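1-deoxy-D-xylulose 5-phosphate reductoisomerase (Zymomonas mobilis, PDB 1R0K) catalyses the NADPH-dependent rearrangement and reduction of 1-deoxy-D-xylulose 5-phosphate to 2-C-methyl-D-erythritol 4-phosphate, a step of isoprenoid biosynthesis. Local coordinates at residues M98-G103 with A121-E126; G11-I16 with L36-N41; I172-G177 with S244-M249; L21-R26 with D265-I270. All coordinates share one frame; numbering follows the deposited sequence.

Interaction 1 (M98-G103 with A121-E126)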
# COMPACT_ATOMS: atom_id res chain seq x y z
N MET B 98 -1.21 25.24 -0.37
CA MET B 98 -1.31 24.49 0.87
C MET B 98 -2.33 25.26 1.70
O MET B 98 -2.09 26.39 2.10
CB MET B 98 0.04 24.45 1.60
CG MET B 98 -0.03 23.96 3.04
SD MET B 98 -0.84 22.35 3.24
CE MET B 98 0.47 21.27 2.73
N ALA B 99 -3.49 24.64 1.92
CA ALA B 99 -4.56 25.27 2.70
C ALA B 99 -4.41 24.79 4.13
O ALA B 99 -4.96 23.75 4.50
CB ALA B 99 -5.91 24.88 2.15
N ALA B 100 -3.68 25.55 4.94
CA ALA B 100 -3.43 25.16 6.31
C ALA B 100 -3.93 26.12 7.38
O ALA B 100 -3.51 26.04 8.53
CB ALA B 100 -1.94 24.89 6.50
N ILE B 101 -4.82 27.03 7.00
CA ILE B 101 -5.40 27.96 7.97
C ILE B 101 -6.45 27.14 8.72
O ILE B 101 -7.34 26.58 8.09
CB ILE B 101 -6.11 29.15 7.27
CG1 ILE B 101 -5.08 29.97 6.47
CG2 ILE B 101 -6.81 30.03 8.31
CD1 ILE B 101 -5.71 31.00 5.57
N ILE B 102 -6.35 27.05 10.04
CA ILE B 102 -7.31 26.25 10.80
C ILE B 102 -8.58 27.00 11.19
O ILE B 102 -8.62 28.23 11.18
CB ILE B 102 -6.67 25.69 12.09
CG1 ILE B 102 -6.43 26.82 13.10
CG2 ILE B 102 -5.34 25.01 11.76
CD1 ILE B 102 -5.92 26.34 14.45
N GLY B 103 -9.62 26.24 11.52
CA GLY B 103 -10.89 26.82 11.93
C GLY B 103 -11.76 27.31 10.79
O GLY B 103 -11.38 27.24 9.62
N ALA B 121 -3.64 21.41 -1.64
CA ALA B 121 -3.29 20.40 -0.63
C ALA B 121 -4.11 20.86 0.57
O ALA B 121 -3.88 21.94 1.13
CB ALA B 121 -1.77 20.45 -0.32
N LEU B 122 -5.08 20.04 0.96
CA LEU B 122 -5.99 20.40 2.05
C LEU B 122 -5.66 19.88 3.44
O LEU B 122 -5.64 18.68 3.67
CB LEU B 122 -7.41 19.97 1.69
CG LEU B 122 -8.53 20.27 2.70
CD1 LEU B 122 -8.61 21.77 2.95
CD2 LEU B 122 -9.86 19.74 2.18
N ALA B 123 -5.42 20.82 4.36
CA ALA B 123 -5.12 20.50 5.75
C ALA B 123 -6.26 20.99 6.65
O ALA B 123 -6.57 20.37 7.66
CB ALA B 123 -3.80 21.15 6.15
N ASN B 124 -6.88 22.11 6.27
CA ASN B 124 -7.99 22.67 7.04
C ASN B 124 -9.10 21.62 7.17
O ASN B 124 -9.59 21.10 6.17
CB ASN B 124 -8.53 23.92 6.34
CG ASN B 124 -9.81 24.45 6.98
OD1 ASN B 124 -10.92 24.02 6.64
ND2 ASN B 124 -9.67 25.38 7.92
N LYS B 125 -9.50 21.33 8.40
CA LYS B 125 -10.52 20.31 8.66
C LYS B 125 -11.98 20.77 8.50
O LYS B 125 -12.83 19.99 8.06
CB LYS B 125 -10.33 19.73 10.06
CG LYS B 125 -8.97 19.09 10.28
CD LYS B 125 -8.81 18.61 11.72
CE LYS B 125 -7.48 17.90 11.92
NZ LYS B 125 -6.33 18.83 11.74
N GLU B 126 -12.27 22.01 8.86
CA GLU B 126 -13.64 22.51 8.75
C GLU B 126 -14.15 22.43 7.31
O GLU B 126 -15.35 22.24 7.08
CB GLU B 126 -13.73 23.97 9.23
CG GLU B 126 -13.64 24.16 10.75
CD GLU B 126 -12.27 23.82 11.31
OE1 GLU B 126 -11.27 23.88 10.56
OE2 GLU B 126 -12.19 23.52 12.53
O HOH W 1 -9.75 23.81 13.58
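Parallel strand pairing, M98 with A121 and A99 with L122, joins strands 96-99 and 119-122 in the seven-stranded sheet and passes into hydrogen bonds, partly from side chains, between the loops that follow. A99 N donates to A121 O at 2.8 Å. A99 O then takes two donors at once from opposite faces of its carbonyl plane, A123 N at 3.0 Å and N124 N at 3.1 Å, as the 121-126 backbone turns out of the strand. On the M98 face, the bent methionine chain lays its CE 3.9 Å from A121 CB; on the other face A99 CB meets L122 CD1. The two strands and helix 107-115 form a beta-alpha-beta unit of the Rossmann-type domain, and the contact lies at their C-terminal ends, where N124 and E126 are predicted to bind NADPH. There N124, with CG anti to its backbone N (chi1 172°), points its amide at the other loop. ND2 lies 2.6 Å from I101 O and 3.0 Å from G103 O, both oxygens close to the amide plane, which fixes the rotation of the group. The N124 side chain also caps a backbone N-H at the start of the helix that follows, and OD1 bonds S127 OG. A leucine in place of N124 would probably leave I101 O and G103 O without this donor and free the 100-103 loop to shift. E126 bends at chi2 (68°) to set its carboxylate against G103: OE1 makes a weak bond to G103 N, and a water donates to OE2 at 2.7 Å.

Interaction 2 (G11-I16 with L36-N41). With ACT (acetate ion), chain F.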
# COMPACT_ATOMS: atom_id res chain seq x y z
N GLY B 11 -1.35 29.71 6.02
CA GLY B 11 -1.08 29.21 7.35
C GLY B 11 0.32 28.61 7.32
O GLY B 11 0.51 27.43 7.60
N ALA B 12 1.30 29.45 6.99
CA ALA B 12 2.68 29.01 6.86
C ALA B 12 3.51 28.98 8.13
O ALA B 12 4.66 28.55 8.10
CB ALA B 12 3.38 29.87 5.82
N THR B 13 2.94 29.42 9.25
CA THR B 13 3.70 29.46 10.50
C THR B 13 3.34 28.38 11.50
O THR B 13 4.01 28.24 12.53
CB THR B 13 3.55 30.83 11.17
OG1 THR B 13 2.16 31.11 11.37
CG2 THR B 13 4.17 31.92 10.29
N GLY B 14 2.30 27.61 11.22
CA GLY B 14 1.92 26.53 12.11
C GLY B 14 2.85 25.36 11.83
O GLY B 14 3.80 25.51 11.06
N SER B 15 2.59 24.19 12.42
CA SER B 15 3.45 23.03 12.19
C SER B 15 3.39 22.56 10.74
O SER B 15 4.43 22.25 10.15
CB SER B 15 3.07 21.88 13.13
OG SER B 15 1.71 21.52 12.97
N ILE B 16 2.20 22.50 10.16
CA ILE B 16 2.06 22.07 8.76
C ILE B 16 2.80 23.06 7.85
O ILE B 16 3.53 22.65 6.95
CB ILE B 16 0.58 22.00 8.33
CG1 ILE B 16 -0.15 20.91 9.11
CG2 ILE B 16 0.48 21.75 6.82
CD1 ILE B 16 0.30 19.49 8.79
N LEU B 36 2.31 33.90 1.26
CA LEU B 36 2.44 33.17 2.51
C LEU B 36 1.55 33.93 3.47
O LEU B 36 1.50 35.16 3.43
CB LEU B 36 3.89 33.21 3.02
CG LEU B 36 4.98 32.52 2.21
CD1 LEU B 36 6.28 32.57 3.01
CD2 LEU B 36 4.60 31.07 1.90
N THR B 37 0.83 33.22 4.33
CA THR B 37 -0.03 33.90 5.28
C THR B 37 0.17 33.31 6.66
O THR B 37 0.62 32.18 6.80
CB THR B 37 -1.52 33.76 4.92
OG1 THR B 37 -1.99 32.47 5.34
CG2 THR B 37 -1.73 33.92 3.43
N ALA B 38 -0.15 34.10 7.68
CA ALA B 38 -0.04 33.65 9.06
C ALA B 38 -1.21 34.27 9.81
O ALA B 38 -1.97 35.06 9.24
CB ALA B 38 1.28 34.10 9.66
N ASN B 39 -1.36 33.91 11.08
CA ASN B 39 -2.45 34.45 11.89
C ASN B 39 -1.95 35.61 12.75
O ASN B 39 -2.41 36.74 12.60
CB ASN B 39 -3.04 33.35 12.77
CG ASN B 39 -4.26 33.81 13.54
OD1 ASN B 39 -5.21 34.32 12.96
ND2 ASN B 39 -4.23 33.62 14.85
N ARG B 40 -1.01 35.32 13.65
CA ARG B 40 -0.48 36.35 14.53
C ARG B 40 1.05 36.39 14.61
O ARG B 40 1.61 37.34 15.16
CB ARG B 40 -1.05 36.19 15.95
CG ARG B 40 -2.54 36.52 16.07
CD ARG B 40 -3.03 36.31 17.50
NE ARG B 40 -2.30 37.14 18.47
CZ ARG B 40 -2.44 38.45 18.59
NH1 ARG B 40 -3.27 39.11 17.80
NH2 ARG B 40 -1.73 39.11 19.50
N ASN B 41 1.73 35.39 14.06
CA ASN B 41 3.19 35.35 14.12
C ASN B 41 3.85 36.12 12.98
O ASN B 41 4.34 35.54 12.01
CB ASN B 41 3.70 33.91 14.11
CG ASN B 41 5.17 33.81 14.49
OD1 ASN B 41 6.01 34.58 14.00
ND2 ASN B 41 5.49 32.86 15.35
C ACT F . 0.04 31.91 13.86
O ACT F . 0.52 32.65 12.91
OXT ACT F . -0.60 32.33 14.89
CH3 ACT F . 0.19 30.42 13.85
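G11 meets T37 at the tip of strand 31-38, its N lying 2.9 Å from T37 OG1 and making a longer, weak bond to T37 O. Its backbone angles (88/60°) would jam a CB against the preceding carbonyl oxygen and so call for glycine. T37 presents OG1 to this N-H from between its own backbone N and carbonyl carbon (chi1 79°). A valine in place of T37 would probably cost the G11 N-H its shorter bond, leaving the weak one to T37 O, and hold this turn less firmly. A12 N follows, donating to T37 O at 2.8 Å, while its methyl CB rests 4.3 Å from L36 CD2. T13 then leans over the end of the strand: CG2 touches A38 CB, and OG1 donates to O of an acetate, probably from the crystallisation liquor, at 2.7 Å. G14 takes the N-cap position of helix 15-25; the run from G11 matches the GxxGxxG pattern of a Rossmann dinucleotide-binding loop between strand and helix. Across the acetate, the 39-41 backbone wraps the same oxygen: N39 N at 2.9 Å, with R40 N and N41 N each at 3.2 Å, while N41 OD1 turns to D44 N and caps helix 42-51. R40 NH1 forms a salt bridge with D61. Four donors on one anionic oxygen, just ahead of a helix N-terminus, make a small anion-binding site; with T13, R40 and N41 predicted to bind NADPH, it probably accepts the cofactor's adenosine 2'-phosphate, in keeping with the enzyme's refusal of NADH.

Interaction 3 (I172-G177 with S244-M249)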
# COMPACT_ATOMS: atom_id res chain seq x y z
N ILE B 172 -10.16 1.28 5.72
CA ILE B 172 -9.88 1.12 7.14
C ILE B 172 -9.13 2.33 7.66
O ILE B 172 -7.99 2.57 7.27
CB ILE B 172 -9.03 -0.13 7.40
CG1 ILE B 172 -9.69 -1.35 6.75
CG2 ILE B 172 -8.86 -0.34 8.90
CD1 ILE B 172 -8.81 -2.58 6.79
N ILE B 173 -9.78 3.10 8.52
CA ILE B 173 -9.14 4.26 9.11
C ILE B 173 -8.52 3.76 10.41
O ILE B 173 -9.23 3.35 11.32
CB ILE B 173 -10.15 5.37 9.42
CG1 ILE B 173 -10.91 5.77 8.16
CG2 ILE B 173 -9.42 6.58 10.00
CD1 ILE B 173 -11.98 6.81 8.40
N THR B 174 -7.20 3.76 10.47
CA THR B 174 -6.53 3.31 11.69
C THR B 174 -6.63 4.41 12.73
O THR B 174 -6.72 5.59 12.40
CB THR B 174 -5.06 2.96 11.42
OG1 THR B 174 -4.44 4.02 10.68
CG2 THR B 174 -4.98 1.66 10.62
N ALA B 175 -6.63 4.01 14.00
CA ALA B 175 -6.76 4.95 15.11
C ALA B 175 -5.89 4.49 16.26
O ALA B 175 -5.90 3.31 16.61
CB ALA B 175 -8.22 5.03 15.57
N SER B 176 -5.14 5.41 16.85
CA SER B 176 -4.28 5.07 17.98
C SER B 176 -5.16 4.63 19.14
O SER B 176 -4.77 3.78 19.94
CB SER B 176 -3.47 6.29 18.43
OG SER B 176 -4.33 7.27 19.00
N GLY B 177 -6.35 5.21 19.23
CA GLY B 177 -7.25 4.87 20.31
C GLY B 177 -7.21 5.94 21.38
O GLY B 177 -8.03 5.96 22.31
N SER B 244 0.23 3.28 15.56
CA SER B 244 -0.05 4.29 14.54
C SER B 244 1.03 4.34 13.46
O SER B 244 1.36 5.43 12.97
CB SER B 244 -0.20 5.68 15.17
OG SER B 244 -1.31 5.73 16.04
N VAL B 245 1.58 3.19 13.08
CA VAL B 245 2.59 3.16 12.03
C VAL B 245 1.89 2.90 10.71
O VAL B 245 2.29 3.41 9.67
CB VAL B 245 3.68 2.10 12.30
CG1 VAL B 245 4.67 2.64 13.33
CG2 VAL B 245 3.06 0.81 12.80
N ILE B 246 0.84 2.08 10.75
CA ILE B 246 0.04 1.86 9.55
C ILE B 246 -0.91 3.05 9.66
O ILE B 246 -1.70 3.14 10.62
CB ILE B 246 -0.75 0.53 9.59
CG1 ILE B 246 0.23 -0.64 9.48
CG2 ILE B 246 -1.77 0.50 8.45
CD1 ILE B 246 -0.42 -2.01 9.42
N HIS B 247 -0.82 3.96 8.71
CA HIS B 247 -1.61 5.18 8.73
C HIS B 247 -3.04 5.09 8.20
O HIS B 247 -3.82 6.02 8.40
CB HIS B 247 -0.81 6.27 8.02
CG HIS B 247 0.51 6.55 8.67
ND1 HIS B 247 1.67 6.79 7.96
CD2 HIS B 247 0.86 6.60 9.98
CE1 HIS B 247 2.67 6.97 8.80
NE2 HIS B 247 2.21 6.86 10.03
N SER B 248 -3.36 3.96 7.56
CA SER B 248 -4.69 3.63 7.04
C SER B 248 -4.60 2.66 5.87
O SER B 248 -3.53 2.46 5.30
CB SER B 248 -5.50 4.87 6.64
OG SER B 248 -6.14 5.41 7.79
N MET B 249 -5.72 2.04 5.50
CA MET B 249 -5.68 1.05 4.43
C MET B 249 -6.92 1.03 3.56
O MET B 249 -7.98 1.56 3.92
CB MET B 249 -5.49 -0.33 5.05
CG MET B 249 -4.42 -0.40 6.13
SD MET B 249 -4.26 -2.05 6.86
CE MET B 249 -5.21 -1.87 8.36
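H247, whose carbonyl carbon abuts T174 OG1, carries the flat ring of this contact: V245 O stands 3.4 Å above the centre of one imidazole face, ND1 at the rim bonds Q260 NE2, and A155 of helix 151-159 touches the side chain. The ring takes little part in the strand contact; the residues before and after it do the joining, by backbone and side chain. At one end the strands pair as an antiparallel hydrogen-bonded pair, I172 N reaching M249 O at 2.8 Å and M249 N reaching I172 O at 2.9 Å. Above that pair the two chains cross obliquely, M249 bending at chi3 so that CE touches I172 CD1 and CG2, each at 4.0 Å. F289 of the second subunit packs on both residues. Beyond the I172-M249 pair the regular pairing stops, the 244-248 side using one residue more than 173-176 to cover the same span. Side chains take over. T174 places OG1 between its backbone N and carbonyl carbon (chi1 49°) and donates to I246 O at 2.9 Å, from 29° off the carbonyl plane; its CG2 touches I246 CG2, the side chains crossing at about a right angle. T174 N makes a weak bond to S248 OG. At the far end S244 OG lies 3.3 Å from S176 CB, while S176 OG turns to G178 N. The hydroxyls of T174 and S248 thus appear to stand in for backbone partners where the pairing breaks in the mixed sheet, beside the predicted substrate and manganese site: S176 is predicted to bind the substrate, and S248 packs on E152, a predicted manganese ligand.

Interaction 4 (L21-R26 with D265-I270)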
# COMPACT_ATOMS: atom_id res chain seq x y z
N LEU B 21 7.17 24.57 4.24
CA LEU B 21 8.26 25.46 3.82
C LEU B 21 9.59 24.72 3.78
O LEU B 21 10.42 24.98 2.90
CB LEU B 21 8.34 26.67 4.75
CG LEU B 21 7.37 27.80 4.36
CD1 LEU B 21 7.31 28.84 5.45
CD2 LEU B 21 7.83 28.41 3.05
N ASP B 22 9.79 23.81 4.72
CA ASP B 22 11.02 23.02 4.77
C ASP B 22 11.24 22.38 3.40
O ASP B 22 12.32 22.50 2.82
CB ASP B 22 10.90 21.93 5.84
CG ASP B 22 12.17 21.09 5.96
OD1 ASP B 22 13.08 21.47 6.72
OD2 ASP B 22 12.25 20.04 5.28
N LEU B 23 10.21 21.72 2.88
CA LEU B 23 10.33 21.06 1.58
C LEU B 23 10.46 22.04 0.42
O LEU B 23 11.21 21.79 -0.52
CB LEU B 23 9.13 20.13 1.34
CG LEU B 23 8.95 19.01 2.37
CD1 LEU B 23 7.87 18.04 1.90
CD2 LEU B 23 10.27 18.27 2.55
N ILE B 24 9.74 23.15 0.50
CA ILE B 24 9.81 24.16 -0.56
C ILE B 24 11.20 24.78 -0.64
O ILE B 24 11.77 24.92 -1.73
CB ILE B 24 8.77 25.29 -0.33
CG1 ILE B 24 7.35 24.74 -0.50
CG2 ILE B 24 9.02 26.44 -1.31
CD1 ILE B 24 6.26 25.73 -0.15
N GLU B 25 11.76 25.14 0.51
CA GLU B 25 13.07 25.76 0.54
C GLU B 25 14.24 24.87 0.13
O GLU B 25 15.32 25.37 -0.20
CB GLU B 25 13.29 26.40 1.91
CG GLU B 25 12.42 27.64 2.08
CD GLU B 25 12.62 28.33 3.40
OE1 GLU B 25 11.88 28.01 4.36
OE2 GLU B 25 13.53 29.18 3.49
N ARG B 26 14.02 23.56 0.13
CA ARG B 26 15.05 22.60 -0.30
C ARG B 26 14.92 22.46 -1.81
O ARG B 26 15.67 21.72 -2.45
CB ARG B 26 14.81 21.23 0.34
CG ARG B 26 14.91 21.19 1.84
CD ARG B 26 14.46 19.85 2.40
NE ARG B 26 14.53 19.84 3.86
CZ ARG B 26 15.67 19.74 4.55
NH1 ARG B 26 16.82 19.63 3.91
NH2 ARG B 26 15.64 19.78 5.87
N ASP B 265 6.66 11.69 10.59
CA ASP B 265 7.05 12.95 9.95
C ASP B 265 6.00 13.41 8.94
O ASP B 265 5.74 12.73 7.94
CB ASP B 265 8.39 12.77 9.24
CG ASP B 265 9.10 14.09 8.98
OD1 ASP B 265 8.43 15.07 8.59
OD2 ASP B 265 10.34 14.14 9.15
N MET B 266 5.41 14.58 9.18
CA MET B 266 4.39 15.10 8.29
C MET B 266 4.92 15.51 6.92
O MET B 266 4.15 15.81 6.02
CB MET B 266 3.66 16.28 8.94
CG MET B 266 2.67 15.87 10.03
SD MET B 266 1.40 14.73 9.41
CE MET B 266 0.47 15.80 8.28
N ARG B 267 6.25 15.54 6.77
CA ARG B 267 6.81 15.90 5.47
C ARG B 267 6.56 14.78 4.46
O ARG B 267 6.64 15.00 3.26
CB ARG B 267 8.32 16.18 5.58
CG ARG B 267 8.61 17.56 6.17
CD ARG B 267 10.10 17.80 6.37
NE ARG B 267 10.66 16.88 7.36
CZ ARG B 267 11.89 16.96 7.84
NH1 ARG B 267 12.70 17.93 7.42
NH2 ARG B 267 12.33 16.07 8.72
N THR B 268 6.24 13.58 4.95
CA THR B 268 5.96 12.48 4.03
C THR B 268 4.63 12.74 3.32
O THR B 268 4.58 12.77 2.10
CB THR B 268 5.95 11.12 4.76
OG1 THR B 268 7.29 10.81 5.18
CG2 THR B 268 5.45 10.01 3.82
N PRO B 269 3.54 12.92 4.08
CA PRO B 269 2.27 13.19 3.38
C PRO B 269 2.30 14.54 2.64
O PRO B 269 1.76 14.67 1.55
CB PRO B 269 1.23 13.14 4.50
CG PRO B 269 2.03 13.51 5.74
CD PRO B 269 3.30 12.72 5.52
N ILE B 270 2.94 15.55 3.24
CA ILE B 270 3.01 16.85 2.59
C ILE B 270 3.82 16.69 1.30
O ILE B 270 3.40 17.14 0.24
CB ILE B 270 3.69 17.92 3.49
CG1 ILE B 270 2.79 18.25 4.69
CG2 ILE B 270 3.94 19.21 2.70
CD1 ILE B 270 3.43 19.16 5.71
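D22 of helix 15-25 and R267 of helix 267-275 meet between the helices and hold a four-member salt-bridge network with R26 and D265. D22, its CG anti to the backbone N (chi1 -179°), is gripped side-on by R26 from one turn on: R26 NE meets D22 OD2 at 2.7 Å in a straight bond, from above the carboxylate plane, while NH2 reaches the syn lone pair of OD1 at 3.2 Å. The same OD2 also lies 3.0 Å from R267 NH1, at the guanidinium edge, though the place of that nitrogen is less sure. R267 is held on its other flank by D265. OD1 accepts from both R267 N, a capping bond at 2.9 Å, and R267 NE, and OD2 takes NH2 at 2.8 Å in the guanidinium plane. R26 NH2 and R267 NH1 stand 3.8 Å apart; their repulsion is probably eased by the D22 carboxylate, which both arginines bond. Beside the salt bridge, L23 lays CD2 against R267 CD at 3.9 Å, and its CD1 meets I270 CG2 at 4.2 Å. The contact joins helix 15-25, which follows the predicted NADPH-binding loop, to the start of helix 267-275 more than 200 residues later. S19 and T20 of the former also touch I270, and on the far side T268 OG1 bonds D254 O of the second subunit.

In the fold
Interactions 1 and 2 sit at C-terminal strand ends of the seven-stranded parallel sheet, centres 11 Å apart, and touch where A100 and M98 pack on G11 and I16; together they border the predicted NADPH site. Interaction 4 shares helix 15-25 with interaction 2, centres 15 Å apart, and meets interaction 1 through I270 against M98, fastening helix 267-275 onto the nucleotide-binding domain. Interaction 3 lies in the separate mixed sheet, 28 Å between centres from interaction 2, on the opposite side of the chain's centre. In sequence, interaction 2 closes before interaction 1 opens and interaction 1 before interaction 3, while interaction 4 spans interactions 1 and 3 and alternates with interaction 2, so sequence-distant residues meet beside the predicted NADPH site.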